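Local coordinates for secretion activator protein, hypothetical (Brucella abortus bv. 1 str. 9-941, PDB 7DNP), which probably acts as a muramidase of the GH108 family, cutting the glycan strands of peptidoglycan as the autolysin tied to the type IV secretion system, at residues 2-6 with 78-84; 101-105 with 133-138. One frame throughout, in Å; residues are numbered along the deposited sequence.

Interaction 1. Residues 2-6 with 78-84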
ATOM      1  N   ALA A   2      10.988  -7.776   2.240  1.00 17.45           N
ATOM      2  CA  ALA A   2      12.319  -7.751   2.846  1.00 18.90           C
ATOM      3  C   ALA A   2      12.404  -6.647   3.896  1.00 17.81           C
ATOM      4  O   ALA A   2      11.857  -5.565   3.705  1.00 15.46           O
ATOM      5  CB  ALA A   2      13.392  -7.561   1.777  1.00 22.02           C
ATOM      6  N   LYS A   3      13.117  -6.931   4.991  1.00 16.55           N
ATOM      7  CA  LYS A   3      13.128  -6.038   6.148  1.00 17.37           C
ATOM      8  C   LYS A   3      13.621  -4.643   5.787  1.00 16.61           C
ATOM      9  O   LYS A   3      13.045  -3.642   6.227  1.00 17.03           O
ATOM     10  CB  LYS A   3      13.995  -6.639   7.256  1.00 20.02           C
ATOM     11  CG  LYS A   3      14.362  -5.662   8.374  1.00 23.56           C
ATOM     12  CD  LYS A   3      15.291  -6.317   9.390  1.00 24.56           C
ATOM     13  CE  LYS A   3      15.705  -5.345  10.489  1.00 18.86           C
ATOM     14  NZ  LYS A   3      16.606  -6.011  11.474  1.00 17.43           N
ATOM     15  N   GLY A   4      14.683  -4.557   4.986  1.00 15.09           N
ATOM     16  CA  GLY A   4      15.305  -3.282   4.676  1.00 18.43           C
ATOM     17  C   GLY A   4      14.518  -2.395   3.731  1.00 17.59           C
ATOM     18  O   GLY A   4      14.907  -1.239   3.538  1.00 19.14           O
ATOM     19  N   THR A   5      13.433  -2.897   3.141  1.00 17.77           N
ATOM     20  CA  THR A   5      12.677  -2.083   2.198  1.00 16.92           C
ATOM     21  C   THR A   5      11.899  -0.976   2.898  1.00 18.76           C
ATOM     22  O   THR A   5      11.715   0.105   2.325  1.00 20.06           O
ATOM     23  CB  THR A   5      11.728  -2.963   1.383  1.00 17.77           C
ATOM     24  OG1 THR A   5      12.468  -4.020   0.757  1.00 18.65           O
ATOM     25  CG2 THR A   5      11.019  -2.137   0.303  1.00 16.37           C
ATOM     26  N   PHE A   6      11.444  -1.216   4.131  1.00 15.51           N
ATOM     27  CA  PHE A   6      10.593  -0.237   4.805  1.00 17.87           C
ATOM     28  C   PHE A   6      11.315   1.096   4.979  1.00 17.20           C
ATOM     29  O   PHE A   6      10.769   2.159   4.654  1.00 19.59           O
ATOM     30  CB  PHE A   6      10.124  -0.790   6.151  1.00 17.96           C
ATOM     31  CG  PHE A   6       9.033   0.017   6.790  1.00 15.85           C
ATOM     32  CD1 PHE A   6       7.753   0.032   6.252  1.00 15.65           C
ATOM     33  CD2 PHE A   6       9.286   0.766   7.931  1.00 16.35           C
ATOM     34  CE1 PHE A   6       6.743   0.782   6.843  1.00 16.85           C
ATOM     35  CE2 PHE A   6       8.279   1.514   8.531  1.00 16.17           C
ATOM     36  CZ  PHE A   6       7.011   1.525   7.987  1.00 16.64           C
ATOM     37  N   LEU A  78       7.926 -10.782   2.381  1.00 17.24           N
ATOM     38  CA  LEU A  78       7.779 -10.787   0.935  1.00 16.21           C
ATOM     39  C   LEU A  78       9.132 -10.530   0.269  1.00 19.32           C
ATOM     40  O   LEU A  78      10.020  -9.914   0.867  1.00 17.17           O
ATOM     41  CB  LEU A  78       6.768  -9.729   0.492  1.00 16.36           C
ATOM     42  CG  LEU A  78       5.302  -9.936   0.886  1.00 16.06           C
ATOM     43  CD1 LEU A  78       4.437  -8.796   0.362  1.00 15.45           C
ATOM     44  CD2 LEU A  78       4.788 -11.270   0.367  1.00 18.23           C
ATOM     45  N   PRO A  79       9.327 -11.014  -0.959  1.00 17.65           N
ATOM     46  CA  PRO A  79      10.563 -10.699  -1.683  1.00 19.37           C
ATOM     47  C   PRO A  79      10.715  -9.196  -1.863  1.00 19.33           C
ATOM     48  O   PRO A  79       9.731  -8.451  -1.912  1.00 16.20           O
ATOM     49  CB  PRO A  79      10.383 -11.404  -3.035  1.00 18.84           C
ATOM     50  CG  PRO A  79       9.324 -12.419  -2.815  1.00 21.35           C
ATOM     51  CD  PRO A  79       8.420 -11.858  -1.752  1.00 18.74           C
ATOM     52  N   ALA A  80      11.969  -8.754  -1.945  1.00 16.13           N
ATOM     53  CA  ALA A  80      12.246  -7.357  -2.236  1.00 21.72           C
ATOM     54  C   ALA A  80      11.561  -6.945  -3.534  1.00 18.50           C
ATOM     55  O   ALA A  80      11.531  -7.705  -4.508  1.00 20.37           O
ATOM     56  CB  ALA A  80      13.755  -7.122  -2.334  1.00 21.67           C
ATOM     57  N   GLY A  81      11.003  -5.751  -3.539  1.00 17.92           N
ATOM     58  CA  GLY A  81      10.211  -5.274  -4.668  1.00 16.66           C
ATOM     59  C   GLY A  81       8.754  -5.668  -4.604  1.00 18.35           C
ATOM     60  O   GLY A  81       7.873  -4.819  -4.731  1.00 19.53           O
ATOM     61  N   VAL A  82       8.486  -6.964  -4.431  1.00 18.70           N
ATOM     62  CA  VAL A  82       7.122  -7.408  -4.165  1.00 20.72           C
ATOM     63  C   VAL A  82       6.582  -6.720  -2.920  1.00 15.97           C
ATOM     64  O   VAL A  82       5.415  -6.309  -2.876  1.00 15.49           O
ATOM     65  CB  VAL A  82       7.069  -8.941  -4.023  1.00 17.12           C
ATOM     66  CG1 VAL A  82       5.680  -9.384  -3.582  1.00 14.72           C
ATOM     67  CG2 VAL A  82       7.459  -9.618  -5.335  1.00 17.76           C
ATOM     68  N   ASP A  83       7.424  -6.590  -1.889  1.00 16.44           N
ATOM     69  CA  ASP A  83       7.005  -5.920  -0.661  1.00 16.49           C
ATOM     70  C   ASP A  83       6.528  -4.499  -0.943  1.00 15.62           C
ATOM     71  O   ASP A  83       5.454  -4.095  -0.487  1.00 17.65           O
ATOM     72  CB  ASP A  83       8.147  -5.926   0.365  1.00 16.11           C
ATOM     73  CG  ASP A  83       9.493  -5.509  -0.223  1.00 18.60           C
ATOM     74  OD1 ASP A  83       9.544  -5.016  -1.369  1.00 18.28           O
ATOM     75  OD2 ASP A  83      10.516  -5.667   0.482  1.00 19.93           O
ATOM     76  N   HIS A  84       7.296  -3.739  -1.732  1.00 14.73           N
ATOM     77  CA  HIS A  84       6.942  -2.343  -1.985  1.00 18.05           C
ATOM     78  C   HIS A  84       5.664  -2.231  -2.804  1.00 18.53           C
ATOM     79  O   HIS A  84       4.802  -1.394  -2.505  1.00 18.08           O
ATOM     80  CB  HIS A  84       8.090  -1.620  -2.690  1.00 18.02           C
ATOM     81  CG  HIS A  84       7.783  -0.192  -3.026  1.00 21.49           C
ATOM     82  ND1 HIS A  84       7.669   0.789  -2.067  1.00 21.67           N
ATOM     83  CD2 HIS A  84       7.555   0.416  -4.215  1.00 19.13           C
ATOM     84  CE1 HIS A  84       7.390   1.943  -2.649  1.00 20.99           C
ATOM     85  NE2 HIS A  84       7.313   1.743  -3.952  1.00 20.10           N
TER
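A type I beta turn, A2 to T5, leads into helix 5-17 and is tied to the N-terminal end of helix 82-93, in the GH108 (lysozyme-clan) muramidase part, with D83 as the clamp. D83 takes the p rotamer (chi1 47°), rare in mid-helix but tolerated here in the first turn. That setting turns D83 OD2 across the gap, where it accepts from A2 N (2.8 Å) and T5 OG1 (2.6 Å). D83 OD1 turns back toward its own helix start and takes weak bonds from G81 N (2.7 Å) and H84 N (2.6 Å). G81 is the N-cap, with backbone angles (87/-53) that would jam a CB against the A80 carbonyl. T5 sits at chi1 -55° (m), so its hydroxyl faces D83 while CG2 lies 4.2 Å from H84 CB. W70 of helix 58-70 touches both T5 and D83. A2 CB meets A80 CB at 4.2 Å, and A2, the first modelled residue, also donates from N to L78 O at 2.7 Å.

Interaction 2. Residues 101-105 with 133-138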
ATOM      1  N   MET A 101      -5.346  -9.386  -3.952  1.00 18.26           N
ATOM      2  CA  MET A 101      -4.896  -9.305  -5.336  1.00 19.01           C
ATOM      3  C   MET A 101      -3.561 -10.012  -5.526  1.00 18.80           C
ATOM      4  O   MET A 101      -3.326 -10.633  -6.569  1.00 15.23           O
ATOM      5  CB  MET A 101      -4.800  -7.844  -5.775  1.00 22.99           C
ATOM      6  CG  MET A 101      -5.108  -7.625  -7.253  1.00 27.29           C
ATOM      7  SD  MET A 101      -6.824  -8.000  -7.691  1.00 33.98           S
ATOM      8  CE  MET A 101      -7.704  -7.163  -6.377  1.00 33.31           C
ATOM      9  N   LEU A 102      -2.668  -9.920  -4.536  1.00 15.26           N
ATOM     10  CA  LEU A 102      -1.427 -10.685  -4.599  1.00 18.04           C
ATOM     11  C   LEU A 102      -1.720 -12.178  -4.614  1.00 18.36           C
ATOM     12  O   LEU A 102      -1.061 -12.943  -5.329  1.00 18.10           O
ATOM     13  CB  LEU A 102      -0.519 -10.325  -3.421  1.00 18.99           C
ATOM     14  CG  LEU A 102       0.740 -11.184  -3.283  1.00 22.30           C
ATOM     15  CD1 LEU A 102       1.716 -10.900  -4.416  1.00 21.13           C
ATOM     16  CD2 LEU A 102       1.410 -10.973  -1.931  1.00 20.15           C
ATOM     17  N   GLN A 103      -2.720 -12.605  -3.838  1.00 18.34           N
ATOM     18  CA  GLN A 103      -3.111 -14.010  -3.821  1.00 19.51           C
ATOM     19  C   GLN A 103      -3.696 -14.430  -5.167  1.00 21.92           C
ATOM     20  O   GLN A 103      -3.414 -15.530  -5.658  1.00 23.22           O
ATOM     21  CB  GLN A 103      -4.096 -14.253  -2.670  1.00 16.27           C
ATOM     22  CG  GLN A 103      -3.408 -14.218  -1.292  1.00 16.28           C
ATOM     23  CD  GLN A 103      -4.364 -14.057  -0.117  1.00 16.99           C
ATOM     24  OE1 GLN A 103      -5.391 -13.382  -0.212  1.00 18.13           O
ATOM     25  NE2 GLN A 103      -4.010 -14.667   1.012  1.00 19.46           N
ATOM     26  N   LYS A 104      -4.493 -13.557  -5.787  1.00 20.35           N
ATOM     27  CA  LYS A 104      -5.006 -13.834  -7.127  1.00 22.74           C
ATOM     28  C   LYS A 104      -3.868 -14.001  -8.129  1.00 23.42           C
ATOM     29  O   LYS A 104      -3.906 -14.897  -8.981  1.00 25.29           O
ATOM     30  CB  LYS A 104      -5.951 -12.711  -7.558  1.00 23.73           C
ATOM     31  CG  LYS A 104      -6.725 -12.979  -8.845  1.00 26.55           C
ATOM     32  CD  LYS A 104      -7.488 -11.739  -9.288  1.00 28.14           C
ATOM     33  CE  LYS A 104      -8.549 -12.071 -10.327  1.00 30.66           C
ATOM     34  NZ  LYS A 104      -9.070 -10.846 -10.999  1.00 39.10           N
ATOM     35  N   VAL A 105      -2.834 -13.165  -8.022  1.00 24.74           N
ATOM     36  CA  VAL A 105      -1.715 -13.222  -8.958  1.00 23.45           C
ATOM     37  C   VAL A 105      -0.934 -14.523  -8.801  1.00 23.33           C
ATOM     38  O   VAL A 105      -0.560 -15.157  -9.793  1.00 23.27           O
ATOM     39  CB  VAL A 105      -0.810 -11.991  -8.772  1.00 19.84           C
ATOM     40  CG1 VAL A 105       0.570 -12.246  -9.355  1.00 25.20           C
ATOM     41  CG2 VAL A 105      -1.451 -10.758  -9.408  1.00 18.58           C
ATOM     42  N   GLU A 133       2.511  -8.296 -12.593  1.00 14.66           N
ATOM     43  CA  GLU A 133       1.148  -8.816 -12.626  1.00 17.88           C
ATOM     44  C   GLU A 133       0.281  -8.203 -11.534  1.00 20.07           C
ATOM     45  O   GLU A 133      -0.919  -7.998 -11.746  1.00 15.57           O
ATOM     46  CB  GLU A 133       1.163 -10.338 -12.510  1.00 18.80           C
ATOM     47  CG  GLU A 133       1.534 -11.016 -13.816  1.00 24.52           C
ATOM     48  CD  GLU A 133       1.633 -12.514 -13.694  1.00 29.64           C
ATOM     49  OE1 GLU A 133       0.916 -13.091 -12.851  1.00 33.35           O
ATOM     50  OE2 GLU A 133       2.424 -13.115 -14.450  1.00 37.59           O
ATOM     51  N   LEU A 134       0.865  -7.899 -10.369  1.00 18.71           N
ATOM     52  CA  LEU A 134       0.096  -7.253  -9.309  1.00 17.64           C
ATOM     53  C   LEU A 134      -0.266  -5.821  -9.684  1.00 15.11           C
ATOM     54  O   LEU A 134      -1.395  -5.378  -9.446  1.00 18.66           O
ATOM     55  CB  LEU A 134       0.876  -7.282  -7.994  1.00 15.85           C
ATOM     56  CG  LEU A 134       0.218  -6.587  -6.795  1.00 14.35           C
ATOM     57  CD1 LEU A 134      -1.080  -7.284  -6.387  1.00 16.29           C
ATOM     58  CD2 LEU A 134       1.183  -6.513  -5.618  1.00 13.93           C
ATOM     59  N   CYS A 135       0.675  -5.080 -10.275  1.00 15.76           N
ATOM     60  CA  CYS A 135       0.368  -3.713 -10.680  1.00 17.89           C
ATOM     61  C   CYS A 135      -0.663  -3.685 -11.809  1.00 18.24           C
ATOM     62  O   CYS A 135      -1.521  -2.794 -11.848  1.00 15.70           O
ATOM     63  CB  CYS A 135       1.653  -2.986 -11.073  1.00 19.34           C
ATOM     64  SG  CYS A 135       2.758  -2.661  -9.652  1.00 25.12           S
ATOM     65  N   ASP A 136      -0.608  -4.658 -12.727  1.00 15.18           N
ATOM     66  CA  ASP A 136      -1.638  -4.766 -13.760  1.00 19.40           C
ATOM     67  C   ASP A 136      -2.991  -5.082 -13.140  1.00 17.74           C
ATOM     68  O   ASP A 136      -4.008  -4.469 -13.484  1.00 16.68           O
ATOM     69  CB  ASP A 136      -1.274  -5.851 -14.780  1.00 16.80           C
ATOM     70  CG  ASP A 136      -0.133  -5.457 -15.700  1.00 20.99           C
ATOM     71  OD1 ASP A 136       0.272  -4.273 -15.730  1.00 20.36           O
ATOM     72  OD2 ASP A 136       0.365  -6.362 -16.399  1.00 20.50           O
ATOM     73  N   ALA A 137      -3.026  -6.075 -12.246  1.00 16.36           N
ATOM     74  CA  ALA A 137      -4.273  -6.440 -11.579  1.00 17.74           C
ATOM     75  C   ALA A 137      -4.827  -5.285 -10.756  1.00 17.44           C
ATOM     76  O   ALA A 137      -6.048  -5.153 -10.609  1.00 16.36           O
ATOM     77  CB  ALA A 137      -4.047  -7.666 -10.694  1.00 17.20           C
ATOM     78  N   ARG A 138      -3.949  -4.440 -10.213  1.00 16.65           N
ATOM     79  CA  ARG A 138      -4.404  -3.266  -9.475  1.00 17.15           C
ATOM     80  C   ARG A 138      -5.087  -2.272 -10.406  1.00 18.97           C
ATOM     81  O   ARG A 138      -6.157  -1.738 -10.086  1.00 17.29           O
ATOM     82  CB  ARG A 138      -3.216  -2.621  -8.762  1.00 15.65           C
ATOM     83  CG  ARG A 138      -3.538  -1.355  -7.986  1.00 15.27           C
ATOM     84  CD  ARG A 138      -2.273  -0.831  -7.319  1.00 14.17           C
ATOM     85  NE  ARG A 138      -2.511   0.374  -6.535  1.00 15.05           N
ATOM     86  CZ  ARG A 138      -1.554   1.059  -5.923  1.00 13.54           C
ATOM     87  NH1 ARG A 138      -0.294   0.651  -6.010  1.00 16.33           N
ATOM     88  NH2 ARG A 138      -1.852   2.154  -5.239  1.00 14.16           N
TER
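Start with A137, the small residue that makes room. Its CB fits into the groove flanked by M101 and V105, one turn apart on the facing helix: M101 CG comes down to 3.6 Å from A137 CB, and V105 CG2 lies 4.2 Å from the same atom. M101 presents CG to the alanine and then, through an off-well chi1 (-148°) followed by two p angles, turns its CE end off from it. The bump going the other way is L134. Although its CA-to-CB bond points sideways, L134 CD1 reaches the opposing backbone, 3.8 Å from M101 C and 3.6 Å from L102 N, with M101 CB also at 3.8 Å. The segments 101-105 and 133-138, on helices 95-106 and 127-142 of the region resembling a peptidoglycan-binding domain, cross at 122°, their local axes 9.3 Å apart at closest approach, and no hydrogen bond links them. V105 projects into the hollow lined by E133, L134 and A137: V105 CG2 lies 3.8 Å from L134 N, while CG1 rests 3.6 Å from E133 OE1 at the more open edge. Helix 82-93 packs alongside both partners, with F89 against M101 and T86 against L134. The R138 side chain extends away from the crossing to a salt bridge with D88.

How the interactions relate
The two contacts come in series along the chain, interaction 1 closing before interaction 2 opens, and their centres lie 16 Å apart. They meet directly where L78 CD2 packs 4.1 Å from L102 CD2. Helix 82-93, which starts in interaction 1, is followed in the chain by helix 95-106 of interaction 2. Helix 127-142 is common to both surroundings: it supplies half of interaction 2, while its A127, I130 and I131 touch V82. The GH108 muramidase part and the region resembling a peptidoglycan-binding domain thus pack against each other. The bound peptidoglycan fragment lies about 13 Å from the H84 side chain but about 6 Å from that of R138.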